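Local coordinates for protein superoxide dismutase [Fe] (Aquifex pyrophilus, PDB 1COJ) that destroys superoxide radicals, turning them into hydrogen peroxide and oxygen at one iron ion per subunit, at residues G18-Q23 / Y170-N175; W128-L133 / T154-L159; E98-K103 / V192-F197. One frame throughout, in Å; residues are numbered along the deposited sequence.

Contact 1 (G18-Q23 / Y170-N175)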
ATOM      1  N   GLY A  18       1.218  -8.292 -32.617  1.00 18.83           N
ATOM      2  CA  GLY A  18       2.085  -8.553 -31.479  1.00 19.18           C
ATOM      3  C   GLY A  18       1.347  -8.911 -30.203  1.00 18.35           C
ATOM      4  O   GLY A  18       1.962  -9.293 -29.211  1.00 19.31           O
ATOM      5  N   ILE A  19       0.030  -8.747 -30.212  1.00 17.45           N
ATOM      6  CA  ILE A  19      -0.793  -9.079 -29.057  1.00 16.52           C
ATOM      7  C   ILE A  19      -1.920  -9.961 -29.594  1.00 16.45           C
ATOM      8  O   ILE A  19      -2.827  -9.490 -30.282  1.00 19.55           O
ATOM      9  CB  ILE A  19      -1.349  -7.807 -28.373  1.00 17.03           C
ATOM     10  CG1 ILE A  19      -0.190  -6.915 -27.906  1.00 17.18           C
ATOM     11  CG2 ILE A  19      -2.207  -8.195 -27.174  1.00 16.11           C
ATOM     12  CD1 ILE A  19      -0.613  -5.575 -27.333  1.00 18.09           C
ATOM     13  N   SER A  20      -1.829 -11.252 -29.311  1.00 15.83           N
ATOM     14  CA  SER A  20      -2.791 -12.229 -29.797  1.00 15.92           C
ATOM     15  C   SER A  20      -4.201 -12.135 -29.235  1.00 17.19           C
ATOM     16  O   SER A  20      -4.440 -11.512 -28.195  1.00 17.26           O
ATOM     17  CB  SER A  20      -2.262 -13.635 -29.545  1.00 13.50           C
ATOM     18  OG  SER A  20      -2.345 -13.968 -28.168  1.00 15.88           O
ATOM     19  N   ASN A  21      -5.130 -12.798 -29.923  1.00 16.40           N
ATOM     20  CA  ASN A  21      -6.527 -12.837 -29.495  1.00 16.26           C
ATOM     21  C   ASN A  21      -6.611 -13.696 -28.250  1.00 15.31           C
ATOM     22  O   ASN A  21      -7.461 -13.480 -27.384  1.00 14.97           O
ATOM     23  CB  ASN A  21      -7.422 -13.422 -30.595  1.00 16.62           C
ATOM     24  CG  ASN A  21      -7.503 -12.533 -31.813  1.00 18.51           C
ATOM     25  OD1 ASN A  21      -7.786 -12.978 -32.925  1.00 24.82           O
ATOM     26  ND2 ASN A  21      -7.336 -11.254 -31.594  1.00 13.79           N
ATOM     27  N   GLU A  22      -5.706 -14.666 -28.164  1.00 15.18           N
ATOM     28  CA  GLU A  22      -5.641 -15.565 -27.024  1.00 17.91           C
ATOM     29  C   GLU A  22      -5.313 -14.760 -25.768  1.00 15.77           C
ATOM     30  O   GLU A  22      -5.792 -15.072 -24.683  1.00 15.35           O
ATOM     31  CB  GLU A  22      -4.571 -16.637 -27.255  1.00 22.49           C
ATOM     32  CG  GLU A  22      -4.489 -17.690 -26.151  1.00 35.25           C
ATOM     33  CD  GLU A  22      -3.407 -18.745 -26.380  1.00 42.42           C
ATOM     34  OE1 GLU A  22      -3.442 -19.786 -25.686  1.00 45.45           O
ATOM     35  OE2 GLU A  22      -2.518 -18.543 -27.239  1.00 47.24           O
ATOM     36  N   GLN A  23      -4.480 -13.737 -25.925  1.00 13.32           N
ATOM     37  CA  GLN A  23      -4.090 -12.868 -24.820  1.00 12.97           C
ATOM     38  C   GLN A  23      -5.232 -11.910 -24.468  1.00 13.51           C
ATOM     39  O   GLN A  23      -5.535 -11.685 -23.289  1.00 14.31           O
ATOM     40  CB  GLN A  23      -2.834 -12.075 -25.206  1.00 12.13           C
ATOM     41  CG  GLN A  23      -2.373 -11.050 -24.181  1.00 12.51           C
ATOM     42  CD  GLN A  23      -1.956 -11.678 -22.874  1.00 11.83           C
ATOM     43  OE1 GLN A  23      -0.809 -12.088 -22.705  1.00 11.95           O
ATOM     44  NE2 GLN A  23      -2.893 -11.771 -21.942  1.00 12.25           N
ATOM     45  N   TYR A 170       1.298 -12.011 -20.074  1.00 10.27           N
ATOM     46  CA  TYR A 170       1.784 -13.353 -19.776  1.00 11.82           C
ATOM     47  C   TYR A 170       1.471 -14.459 -20.773  1.00 13.68           C
ATOM     48  O   TYR A 170       2.266 -15.384 -20.932  1.00 14.25           O
ATOM     49  CB  TYR A 170       1.393 -13.788 -18.363  1.00 10.25           C
ATOM     50  CG  TYR A 170       2.588 -14.251 -17.578  1.00 12.03           C
ATOM     51  CD1 TYR A 170       3.441 -13.336 -16.961  1.00 11.29           C
ATOM     52  CD2 TYR A 170       2.914 -15.602 -17.521  1.00 13.81           C
ATOM     53  CE1 TYR A 170       4.590 -13.766 -16.318  1.00 11.63           C
ATOM     54  CE2 TYR A 170       4.041 -16.035 -16.891  1.00 14.66           C
ATOM     55  CZ  TYR A 170       4.886 -15.127 -16.291  1.00 13.44           C
ATOM     56  OH  TYR A 170       6.050 -15.587 -15.704  1.00 13.90           O
ATOM     57  N   VAL A 171       0.334 -14.372 -21.452  1.00 14.31           N
ATOM     58  CA  VAL A 171      -0.032 -15.394 -22.429  1.00 14.15           C
ATOM     59  C   VAL A 171       0.939 -15.379 -23.616  1.00 13.69           C
ATOM     60  O   VAL A 171       1.419 -16.428 -24.042  1.00 15.89           O
ATOM     61  CB  VAL A 171      -1.487 -15.202 -22.941  1.00 14.42           C
ATOM     62  CG1 VAL A 171      -1.804 -16.207 -24.052  1.00 13.38           C
ATOM     63  CG2 VAL A 171      -2.479 -15.350 -21.788  1.00 11.89           C
ATOM     64  N   ASP A 172       1.264 -14.187 -24.105  1.00 12.71           N
ATOM     65  CA  ASP A 172       2.154 -14.036 -25.250  1.00 12.83           C
ATOM     66  C   ASP A 172       3.640 -14.005 -24.951  1.00 16.06           C
ATOM     67  O   ASP A 172       4.429 -14.624 -25.660  1.00 18.06           O
ATOM     68  CB  ASP A 172       1.816 -12.762 -26.027  1.00 12.41           C
ATOM     69  CG  ASP A 172       0.465 -12.822 -26.700  1.00 15.62           C
ATOM     70  OD1 ASP A 172      -0.082 -11.746 -27.008  1.00 17.32           O
ATOM     71  OD2 ASP A 172      -0.051 -13.935 -26.926  1.00 16.01           O
ATOM     72  N   TYR A 173       4.024 -13.283 -23.906  1.00 15.06           N
ATOM     73  CA  TYR A 173       5.436 -13.114 -23.587  1.00 14.99           C
ATOM     74  C   TYR A 173       5.936 -13.659 -22.269  1.00 15.33           C
ATOM     75  O   TYR A 173       7.127 -13.545 -21.969  1.00 16.05           O
ATOM     76  CB  TYR A 173       5.774 -11.625 -23.656  1.00 15.55           C
ATOM     77  CG  TYR A 173       5.458 -11.006 -24.994  1.00 16.23           C
ATOM     78  CD1 TYR A 173       6.328 -11.159 -26.070  1.00 17.00           C
ATOM     79  CD2 TYR A 173       4.272 -10.300 -25.199  1.00 16.46           C
ATOM     80  CE1 TYR A 173       6.030 -10.625 -27.321  1.00 17.89           C
ATOM     81  CE2 TYR A 173       3.964  -9.759 -26.452  1.00 16.00           C
ATOM     82  CZ  TYR A 173       4.851  -9.927 -27.507  1.00 16.99           C
ATOM     83  OH  TYR A 173       4.577  -9.392 -28.747  1.00 17.12           O
ATOM     84  N   LYS A 174       5.047 -14.261 -21.489  1.00 15.39           N
ATOM     85  CA  LYS A 174       5.415 -14.787 -20.183  1.00 14.81           C
ATOM     86  C   LYS A 174       6.065 -13.650 -19.382  1.00 12.92           C
ATOM     87  O   LYS A 174       5.522 -12.553 -19.338  1.00 13.29           O
ATOM     88  CB  LYS A 174       6.333 -16.007 -20.322  1.00 16.61           C
ATOM     89  CG  LYS A 174       5.632 -17.236 -20.895  1.00 20.00           C
ATOM     90  CD  LYS A 174       6.591 -18.409 -21.018  1.00 25.57           C
ATOM     91  CE  LYS A 174       5.895 -19.662 -21.532  1.00 27.93           C
ATOM     92  NZ  LYS A 174       5.342 -19.491 -22.908  1.00 32.07           N
ATOM     93  N   ASN A 175       7.238 -13.880 -18.805  1.00 13.19           N
ATOM     94  CA  ASN A 175       7.914 -12.850 -18.011  1.00 14.93           C
ATOM     95  C   ASN A 175       8.494 -11.674 -18.805  1.00 16.27           C
ATOM     96  O   ASN A 175       8.882 -10.665 -18.208  1.00 17.30           O
ATOM     97  CB  ASN A 175       9.057 -13.475 -17.215  1.00 15.31           C
ATOM     98  CG  ASN A 175      10.131 -14.051 -18.112  1.00 17.94           C
ATOM     99  OD1 ASN A 175       9.944 -15.109 -18.705  1.00 18.81           O
ATOM    100  ND2 ASN A 175      11.248 -13.348 -18.238  1.00 17.45           N
TER
HETATM  101  O   HOH W   1      -0.562 -16.497 -27.995  1.00 38.33           O

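Contact 2 (W128-L133 / T154-L159)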
ATOM      1  N   TRP A 128       0.437   0.077 -13.836  1.00  9.22           N
ATOM      2  CA  TRP A 128       0.180   0.843 -15.059  1.00  9.07           C
ATOM      3  C   TRP A 128       1.221   1.939 -15.260  1.00  8.29           C
ATOM      4  O   TRP A 128       1.905   2.339 -14.319  1.00  9.34           O
ATOM      5  CB  TRP A 128      -1.189   1.549 -14.980  1.00  7.78           C
ATOM      6  CG  TRP A 128      -2.378   0.664 -14.747  1.00  8.49           C
ATOM      7  CD1 TRP A 128      -2.800   0.161 -13.552  1.00  9.16           C
ATOM      8  CD2 TRP A 128      -3.302   0.179 -15.731  1.00  8.52           C
ATOM      9  NE1 TRP A 128      -3.918  -0.607 -13.731  1.00  8.90           N
ATOM     10  CE2 TRP A 128      -4.252  -0.612 -15.064  1.00  8.29           C
ATOM     11  CE3 TRP A 128      -3.414   0.344 -17.118  1.00  8.57           C
ATOM     12  CZ2 TRP A 128      -5.316  -1.243 -15.727  1.00  9.01           C
ATOM     13  CZ3 TRP A 128      -4.471  -0.283 -17.787  1.00  7.44           C
ATOM     14  CH2 TRP A 128      -5.405  -1.065 -17.088  1.00  8.29           C
ATOM     15  N   ALA A 129       1.310   2.434 -16.486  1.00  6.42           N
ATOM     16  CA  ALA A 129       2.195   3.538 -16.837  1.00  9.13           C
ATOM     17  C   ALA A 129       1.267   4.463 -17.620  1.00 11.28           C
ATOM     18  O   ALA A 129       0.646   4.043 -18.603  1.00 13.86           O
ATOM     19  CB  ALA A 129       3.347   3.066 -17.707  1.00  8.12           C
ATOM     20  N   ILE A 130       1.119   5.698 -17.150  1.00 10.90           N
ATOM     21  CA  ILE A 130       0.222   6.652 -17.788  1.00 10.25           C
ATOM     22  C   ILE A 130       0.863   7.971 -18.208  1.00 11.12           C
ATOM     23  O   ILE A 130       1.693   8.523 -17.484  1.00  9.93           O
ATOM     24  CB  ILE A 130      -0.958   6.996 -16.836  1.00 10.61           C
ATOM     25  CG1 ILE A 130      -1.740   5.731 -16.479  1.00 12.26           C
ATOM     26  CG2 ILE A 130      -1.896   8.010 -17.483  1.00 10.51           C
ATOM     27  CD1 ILE A 130      -2.850   5.945 -15.464  1.00 14.50           C
ATOM     28  N   LEU A 131       0.532   8.428 -19.414  1.00  9.24           N
ATOM     29  CA  LEU A 131       0.986   9.728 -19.898  1.00 10.40           C
ATOM     30  C   LEU A 131      -0.296  10.540 -19.855  1.00  9.24           C
ATOM     31  O   LEU A 131      -1.287  10.163 -20.489  1.00 10.95           O
ATOM     32  CB  LEU A 131       1.494   9.684 -21.346  1.00 10.83           C
ATOM     33  CG  LEU A 131       1.777  11.082 -21.933  1.00 13.34           C
ATOM     34  CD1 LEU A 131       2.966  11.733 -21.231  1.00 11.00           C
ATOM     35  CD2 LEU A 131       2.038  11.004 -23.425  1.00 13.11           C
ATOM     36  N   GLY A 132      -0.306  11.625 -19.093  1.00  9.59           N
ATOM     37  CA  GLY A 132      -1.508  12.429 -19.018  1.00  8.59           C
ATOM     38  C   GLY A 132      -1.234  13.889 -18.745  1.00 10.69           C
ATOM     39  O   GLY A 132      -0.082  14.300 -18.607  1.00 11.67           O
ATOM     40  N   LEU A 133      -2.298  14.682 -18.710  1.00  9.95           N
ATOM     41  CA  LEU A 133      -2.183  16.105 -18.437  1.00 11.07           C
ATOM     42  C   LEU A 133      -2.520  16.380 -16.973  1.00 10.21           C
ATOM     43  O   LEU A 133      -3.606  16.040 -16.492  1.00  8.67           O
ATOM     44  CB  LEU A 133      -3.123  16.914 -19.335  1.00 13.67           C
ATOM     45  CG  LEU A 133      -3.055  18.441 -19.178  1.00 15.79           C
ATOM     46  CD1 LEU A 133      -1.779  18.979 -19.814  1.00 15.72           C
ATOM     47  CD2 LEU A 133      -4.267  19.080 -19.823  1.00 20.57           C
ATOM     48  N   THR A 154      -4.212  12.657  -8.431  1.00  9.48           N
ATOM     49  CA  THR A 154      -5.542  13.245  -8.459  1.00 10.24           C
ATOM     50  C   THR A 154      -5.584  14.263  -9.608  1.00 11.10           C
ATOM     51  O   THR A 154      -4.579  14.924  -9.891  1.00 12.01           O
ATOM     52  CB  THR A 154      -5.828  13.989  -7.123  1.00 11.07           C
ATOM     53  OG1 THR A 154      -5.939  13.046  -6.053  1.00 11.43           O
ATOM     54  CG2 THR A 154      -7.112  14.792  -7.206  1.00  9.40           C
ATOM     55  N   GLY A 155      -6.715  14.332 -10.304  1.00 11.23           N
ATOM     56  CA  GLY A 155      -6.884  15.288 -11.388  1.00 11.96           C
ATOM     57  C   GLY A 155      -6.289  14.989 -12.752  1.00 12.48           C
ATOM     58  O   GLY A 155      -6.662  15.627 -13.735  1.00 15.76           O
ATOM     59  N   LEU A 156      -5.393  14.014 -12.830  1.00 11.43           N
ATOM     60  CA  LEU A 156      -4.739  13.668 -14.091  1.00 11.52           C
ATOM     61  C   LEU A 156      -5.707  13.218 -15.190  1.00 10.55           C
ATOM     62  O   LEU A 156      -6.556  12.358 -14.963  1.00 11.29           O
ATOM     63  CB  LEU A 156      -3.685  12.575 -13.847  1.00 11.56           C
ATOM     64  CG  LEU A 156      -2.739  12.233 -15.004  1.00 12.03           C
ATOM     65  CD1 LEU A 156      -1.668  13.293 -15.106  1.00 11.86           C
ATOM     66  CD2 LEU A 156      -2.093  10.884 -14.781  1.00 14.55           C
ATOM     67  N   ILE A 157      -5.589  13.824 -16.372  1.00  8.96           N
ATOM     68  CA  ILE A 157      -6.419  13.450 -17.518  1.00  9.49           C
ATOM     69  C   ILE A 157      -5.530  12.522 -18.353  1.00  9.23           C
ATOM     70  O   ILE A 157      -4.550  12.963 -18.951  1.00  9.96           O
ATOM     71  CB  ILE A 157      -6.831  14.680 -18.353  1.00 10.95           C
ATOM     72  CG1 ILE A 157      -7.576  15.684 -17.469  1.00 10.61           C
ATOM     73  CG2 ILE A 157      -7.734  14.253 -19.506  1.00  9.55           C
ATOM     74  CD1 ILE A 157      -7.883  16.991 -18.160  1.00 13.08           C
ATOM     75  N   PRO A 158      -5.853  11.218 -18.383  1.00 11.42           N
ATOM     76  CA  PRO A 158      -5.097  10.193 -19.120  1.00 11.63           C
ATOM     77  C   PRO A 158      -5.158  10.293 -20.635  1.00 12.02           C
ATOM     78  O   PRO A 158      -6.240  10.412 -21.210  1.00 14.09           O
ATOM     79  CB  PRO A 158      -5.749   8.883 -18.662  1.00 11.09           C
ATOM     80  CG  PRO A 158      -6.530   9.254 -17.433  1.00 14.80           C
ATOM     81  CD  PRO A 158      -7.035  10.621 -17.749  1.00 10.74           C
ATOM     82  N   LEU A 159      -4.000  10.193 -21.279  1.00 11.59           N
ATOM     83  CA  LEU A 159      -3.928  10.244 -22.732  1.00 10.33           C
ATOM     84  C   LEU A 159      -3.506   8.868 -23.219  1.00 11.22           C
ATOM     85  O   LEU A 159      -4.162   8.283 -24.078  1.00 12.52           O
ATOM     86  CB  LEU A 159      -2.924  11.301 -23.202  1.00 10.66           C
ATOM     87  CG  LEU A 159      -3.151  12.744 -22.741  1.00 11.18           C
ATOM     88  CD1 LEU A 159      -2.108  13.648 -23.370  1.00 13.72           C
ATOM     89  CD2 LEU A 159      -4.554  13.220 -23.099  1.00 12.26           C
TER

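Contact 3 (E98-K103 / V192-F197)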
ATOM      1  N   GLU A  98       0.143  17.694 -34.443  1.00 24.14           N
ATOM      2  CA  GLU A  98       1.210  18.676 -34.295  1.00 24.52           C
ATOM      3  C   GLU A  98       1.124  19.320 -32.922  1.00 21.33           C
ATOM      4  O   GLU A  98       2.144  19.526 -32.266  1.00 20.22           O
ATOM      5  CB  GLU A  98       1.142  19.740 -35.392  1.00 27.63           C
ATOM      6  CG  GLU A  98       1.429  19.200 -36.793  1.00 36.51           C
ATOM      7  CD  GLU A  98       2.816  18.569 -36.928  1.00 41.71           C
ATOM      8  OE1 GLU A  98       2.903  17.384 -37.330  1.00 45.13           O
ATOM      9  OE2 GLU A  98       3.821  19.260 -36.651  1.00 44.97           O
ATOM     10  N   ALA A  99      -0.096  19.595 -32.477  1.00 18.19           N
ATOM     11  CA  ALA A  99      -0.315  20.198 -31.169  1.00 19.18           C
ATOM     12  C   ALA A  99       0.228  19.283 -30.073  1.00 18.75           C
ATOM     13  O   ALA A  99       0.896  19.746 -29.145  1.00 19.06           O
ATOM     14  CB  ALA A  99      -1.796  20.464 -30.951  1.00 19.98           C
ATOM     15  N   LEU A 100      -0.041  17.984 -30.194  1.00 18.28           N
ATOM     16  CA  LEU A 100       0.435  17.016 -29.212  1.00 18.66           C
ATOM     17  C   LEU A 100       1.960  16.946 -29.221  1.00 18.55           C
ATOM     18  O   LEU A 100       2.596  16.985 -28.164  1.00 17.50           O
ATOM     19  CB  LEU A 100      -0.165  15.631 -29.477  1.00 18.16           C
ATOM     20  CG  LEU A 100       0.321  14.503 -28.559  1.00 19.65           C
ATOM     21  CD1 LEU A 100       0.043  14.844 -27.099  1.00 18.90           C
ATOM     22  CD2 LEU A 100      -0.349  13.193 -28.944  1.00 20.10           C
ATOM     23  N   LYS A 101       2.545  16.888 -30.413  1.00 16.92           N
ATOM     24  CA  LYS A 101       3.995  16.820 -30.542  1.00 16.66           C
ATOM     25  C   LYS A 101       4.682  18.032 -29.927  1.00 15.96           C
ATOM     26  O   LYS A 101       5.714  17.899 -29.270  1.00 17.95           O
ATOM     27  CB  LYS A 101       4.403  16.698 -32.006  1.00 17.53           C
ATOM     28  CG  LYS A 101       4.039  15.380 -32.655  1.00 20.54           C
ATOM     29  CD  LYS A 101       4.388  15.420 -34.134  1.00 23.76           C
ATOM     30  CE  LYS A 101       3.960  14.153 -34.841  1.00 30.50           C
ATOM     31  NZ  LYS A 101       4.119  14.275 -36.316  1.00 34.56           N
ATOM     32  N   LYS A 102       4.095  19.207 -30.113  1.00 15.61           N
ATOM     33  CA  LYS A 102       4.675  20.433 -29.582  1.00 19.71           C
ATOM     34  C   LYS A 102       4.661  20.469 -28.058  1.00 17.99           C
ATOM     35  O   LYS A 102       5.642  20.881 -27.431  1.00 17.77           O
ATOM     36  CB  LYS A 102       3.952  21.658 -30.152  1.00 23.84           C
ATOM     37  CG  LYS A 102       4.652  22.987 -29.879  1.00 33.24           C
ATOM     38  CD  LYS A 102       6.085  23.005 -30.420  1.00 41.38           C
ATOM     39  CE  LYS A 102       6.129  22.818 -31.937  1.00 47.49           C
ATOM     40  NZ  LYS A 102       7.526  22.780 -32.470  1.00 51.25           N
ATOM     41  N   LYS A 103       3.550  20.039 -27.467  1.00 17.22           N
ATOM     42  CA  LYS A 103       3.412  20.016 -26.013  1.00 15.29           C
ATOM     43  C   LYS A 103       4.415  19.028 -25.412  1.00 15.55           C
ATOM     44  O   LYS A 103       5.072  19.323 -24.411  1.00 13.67           O
ATOM     45  CB  LYS A 103       1.989  19.614 -25.627  1.00 15.73           C
ATOM     46  CG  LYS A 103       1.649  19.827 -24.157  1.00 15.80           C
ATOM     47  CD  LYS A 103       0.814  21.083 -23.973  1.00 19.04           C
ATOM     48  CE  LYS A 103       0.444  21.325 -22.514  1.00 19.48           C
ATOM     49  NZ  LYS A 103       1.583  21.837 -21.713  1.00 20.20           N
ATOM     50  N   VAL A 192      -7.646   8.362 -31.539  1.00 16.01           N
ATOM     51  CA  VAL A 192      -8.211   8.339 -30.191  1.00 16.27           C
ATOM     52  C   VAL A 192      -7.396   9.225 -29.243  1.00 15.34           C
ATOM     53  O   VAL A 192      -7.949  10.095 -28.565  1.00 15.46           O
ATOM     54  CB  VAL A 192      -8.274   6.883 -29.640  1.00 15.46           C
ATOM     55  CG1 VAL A 192      -8.663   6.874 -28.167  1.00 15.88           C
ATOM     56  CG2 VAL A 192      -9.286   6.070 -30.438  1.00 15.60           C
ATOM     57  N   VAL A 193      -6.081   9.029 -29.236  1.00 14.63           N
ATOM     58  CA  VAL A 193      -5.192   9.809 -28.378  1.00 15.29           C
ATOM     59  C   VAL A 193      -5.257  11.306 -28.698  1.00 16.28           C
ATOM     60  O   VAL A 193      -5.330  12.133 -27.789  1.00 16.51           O
ATOM     61  CB  VAL A 193      -3.728   9.313 -28.483  1.00 14.91           C
ATOM     62  CG1 VAL A 193      -2.818  10.135 -27.576  1.00 13.82           C
ATOM     63  CG2 VAL A 193      -3.655   7.837 -28.118  1.00 13.80           C
ATOM     64  N   ASN A 194      -5.256  11.653 -29.982  1.00 15.01           N
ATOM     65  CA  ASN A 194      -5.316  13.055 -30.391  1.00 14.96           C
ATOM     66  C   ASN A 194      -6.600  13.721 -29.911  1.00 14.78           C
ATOM     67  O   ASN A 194      -6.589  14.888 -29.498  1.00 14.56           O
ATOM     68  CB  ASN A 194      -5.196  13.193 -31.911  1.00 15.52           C
ATOM     69  CG  ASN A 194      -3.817  12.819 -32.436  1.00 17.42           C
ATOM     70  OD1 ASN A 194      -3.631  12.666 -33.641  1.00 19.79           O
ATOM     71  ND2 ASN A 194      -2.852  12.667 -31.544  1.00 14.86           N
ATOM     72  N   GLU A 195      -7.708  12.983 -29.963  1.00 15.54           N
ATOM     73  CA  GLU A 195      -8.987  13.511 -29.511  1.00 16.93           C
ATOM     74  C   GLU A 195      -8.955  13.735 -28.007  1.00 15.71           C
ATOM     75  O   GLU A 195      -9.442  14.754 -27.515  1.00 15.85           O
ATOM     76  CB  GLU A 195     -10.135  12.570 -29.865  1.00 20.08           C
ATOM     77  CG  GLU A 195     -11.454  13.012 -29.251  1.00 29.60           C
ATOM     78  CD  GLU A 195     -12.649  12.259 -29.784  1.00 36.00           C
ATOM     79  OE1 GLU A 195     -13.650  12.925 -30.123  1.00 40.94           O
ATOM     80  OE2 GLU A 195     -12.597  11.012 -29.860  1.00 41.01           O
ATOM     81  N   ARG A 196      -8.386  12.777 -27.283  1.00 15.12           N
ATOM     82  CA  ARG A 196      -8.270  12.883 -25.834  1.00 13.96           C
ATOM     83  C   ARG A 196      -7.486  14.146 -25.491  1.00 14.62           C
ATOM     84  O   ARG A 196      -7.868  14.901 -24.596  1.00 14.41           O
ATOM     85  CB  ARG A 196      -7.554  11.663 -25.257  1.00 11.89           C
ATOM     86  CG  ARG A 196      -8.338  10.367 -25.347  1.00 12.05           C
ATOM     87  CD  ARG A 196      -7.565   9.224 -24.711  1.00 11.72           C
ATOM     88  NE  ARG A 196      -8.262   7.945 -24.838  1.00 13.47           N
ATOM     89  CZ  ARG A 196      -7.704   6.760 -24.610  1.00 10.29           C
ATOM     90  NH1 ARG A 196      -6.437   6.676 -24.236  1.00 10.77           N
ATOM     91  NH2 ARG A 196      -8.403   5.651 -24.803  1.00 10.73           N
ATOM     92  N   PHE A 197      -6.411  14.390 -26.236  1.00 13.65           N
ATOM     93  CA  PHE A 197      -5.568  15.560 -26.015  1.00 16.11           C
ATOM     94  C   PHE A 197      -6.322  16.865 -26.237  1.00 16.79           C
ATOM     95  O   PHE A 197      -6.202  17.802 -25.442  1.00 15.40           O
ATOM     96  CB  PHE A 197      -4.326  15.514 -26.912  1.00 15.08           C
ATOM     97  CG  PHE A 197      -3.381  16.673 -26.706  1.00 16.14           C
ATOM     98  CD1 PHE A 197      -2.679  16.812 -25.511  1.00 16.18           C
ATOM     99  CD2 PHE A 197      -3.195  17.626 -27.703  1.00 17.02           C
ATOM    100  CE1 PHE A 197      -1.803  17.884 -25.311  1.00 16.36           C
ATOM    101  CE2 PHE A 197      -2.322  18.701 -27.515  1.00 16.82           C
ATOM    102  CZ  PHE A 197      -1.626  18.830 -26.318  1.00 15.73           C
TER

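Contact 1 (G18-Q23 / Y170-N175)
D172 reaches across to the turn before helix 21-47, and its side chain can be followed atom by atom. Its CG lies anti to its own carbonyl carbon (chi1 -67°), which sends the carboxylate toward S20 and Q23. D172 OD1 accepts from S20 N at 2.9 Å, on the syn side and 25° out of the carboxylate plane. D172 OD1 also rests against Q23 CB at 3.3 Å. D172 OD2 takes the hydroxyl of S20 through its syn lone pair, S20 OG to D172 OD2 2.6 Å. One carboxylate thus grips both the N-H and the hydroxyl of a single serine. S20 is the N-cap of helix 21-47, and S20 OG also accepts from Q23 N at 3.1 Å, so D172 is second shell to the cap. A water donates to both D172 OD2 and E22 OE2. It bridges two acidic groups whose like charges it probably helps to screen.

Q23 bonds back to the backbone of 170-173. Its chain is bent at chi2 (63°), and Q23 OE1 accepts from D172 N at 3.3 Å and, weakly, from V171 N. The Q23 and V171 side chains slide past each other in opposite directions, with Q23 NE2 3.6 Å from V171 CG2. Farther along, Y173 OH donates to G18 O at 2.7 Å, in the carbonyl plane on a lone pair. Y170 OH is hydrogen-bonded to H31 of the second subunit.

The contact joins the start of helix 21-47, in the alpha-hairpin domain, to the short helix 170-173 of the C-terminal domain. Helix 177-186 packs on I19 and Y173.

Contact 2 (W128-L133 / T154-L159)
G132 faces P158 at the heart of this short antiparallel pairing, with their CA atoms 4.2 Å apart. They form a non-hydrogen-bonded pair. L133 and I157 are the hydrogen-bonded pair beside it. L133 N donates to I157 O at 2.8 Å, and I157 N returns a bond to L133 O. A third bond, L159 N to L131 O, is also 2.8 Å. A CB on G132 would lie only 2.6 Å from I157 O and would also run into L156 CG, which the glycine avoids.

L156 and P158 meet the strand 128-134 on the side of I130. L156 CG is anti to the backbone N (chi1 -171°), which carries both its methyls to the strand. I130 CG2 touches L156 CD2 at 3.9 Å, the two side chains sliding past each other in opposite directions. L156 CD1 sits 3.6 Å from L133 O. The I130 side chain lies beside the P158 ring, pointing the same way.

Strand 128-134 is the middle strand of the three-stranded antiparallel sheet of the C-terminal domain. Strand 139-145 pairs with its other edge and packs on I130 and L156. Helix 111-124 lies against L131, while helix 190-207 packs on L133, I157 and L159.

Contact 3 (E98-K103 / V192-F197)
V193 meets L100 where two helices of the C-terminal domain of the iron/manganese superoxide dismutase fold cross. Helices 98-107 and 190-207 pass at 70°, their local axes 10.1 Å apart. V193 CG1 lies 4.2 Å from L100 CD2, the two side chains crossing at about a right angle. The N194 side chain lies beside L100 as well.

F197 and L100 carry the packing. The CG of F197 is anti to the backbone N (chi1 -178°), which extends the ring toward helix 98-107. There it meets A99 and L100, and K103 one turn on. A99 CB approaches F197 CE2, 3.9 Å away. L100 CD1 stands over one face in a CH-pi contact, 3.9 Å from the centroid of the F197 ring and 18° off its normal. An alanine in place of F197 would probably open a gap between the helices and leave L100 CD1 without the ring face it rests on. K103 sends its NZ to D107 and G138 O. The aliphatic part of its chain stays at the ring, with K103 CB 3.8 Å from F197 CZ.

How the contacts relate
Contacts 2 and 3 are neighbours, with centres 14 Å apart. They touch where L159 O meets R196 NH1 at 2.8 Å, a probable hydrogen bond. Both also reach the third subunit. Contact 1 stands apart, its centre 25 Å from that of contact 2 and 29 Å from that of contact 3. It is near the iron: the Q23 side chain is about 8 Å from the ion and about 5 Å from the side chain of the iron ligand H27. In contact 2 the I130 side chain is about 12 Å from the iron. Strand 157-163 carries the ligand D163 and leads on toward helix 170-173 of contact 1. Contact 3 lies away from the metal site.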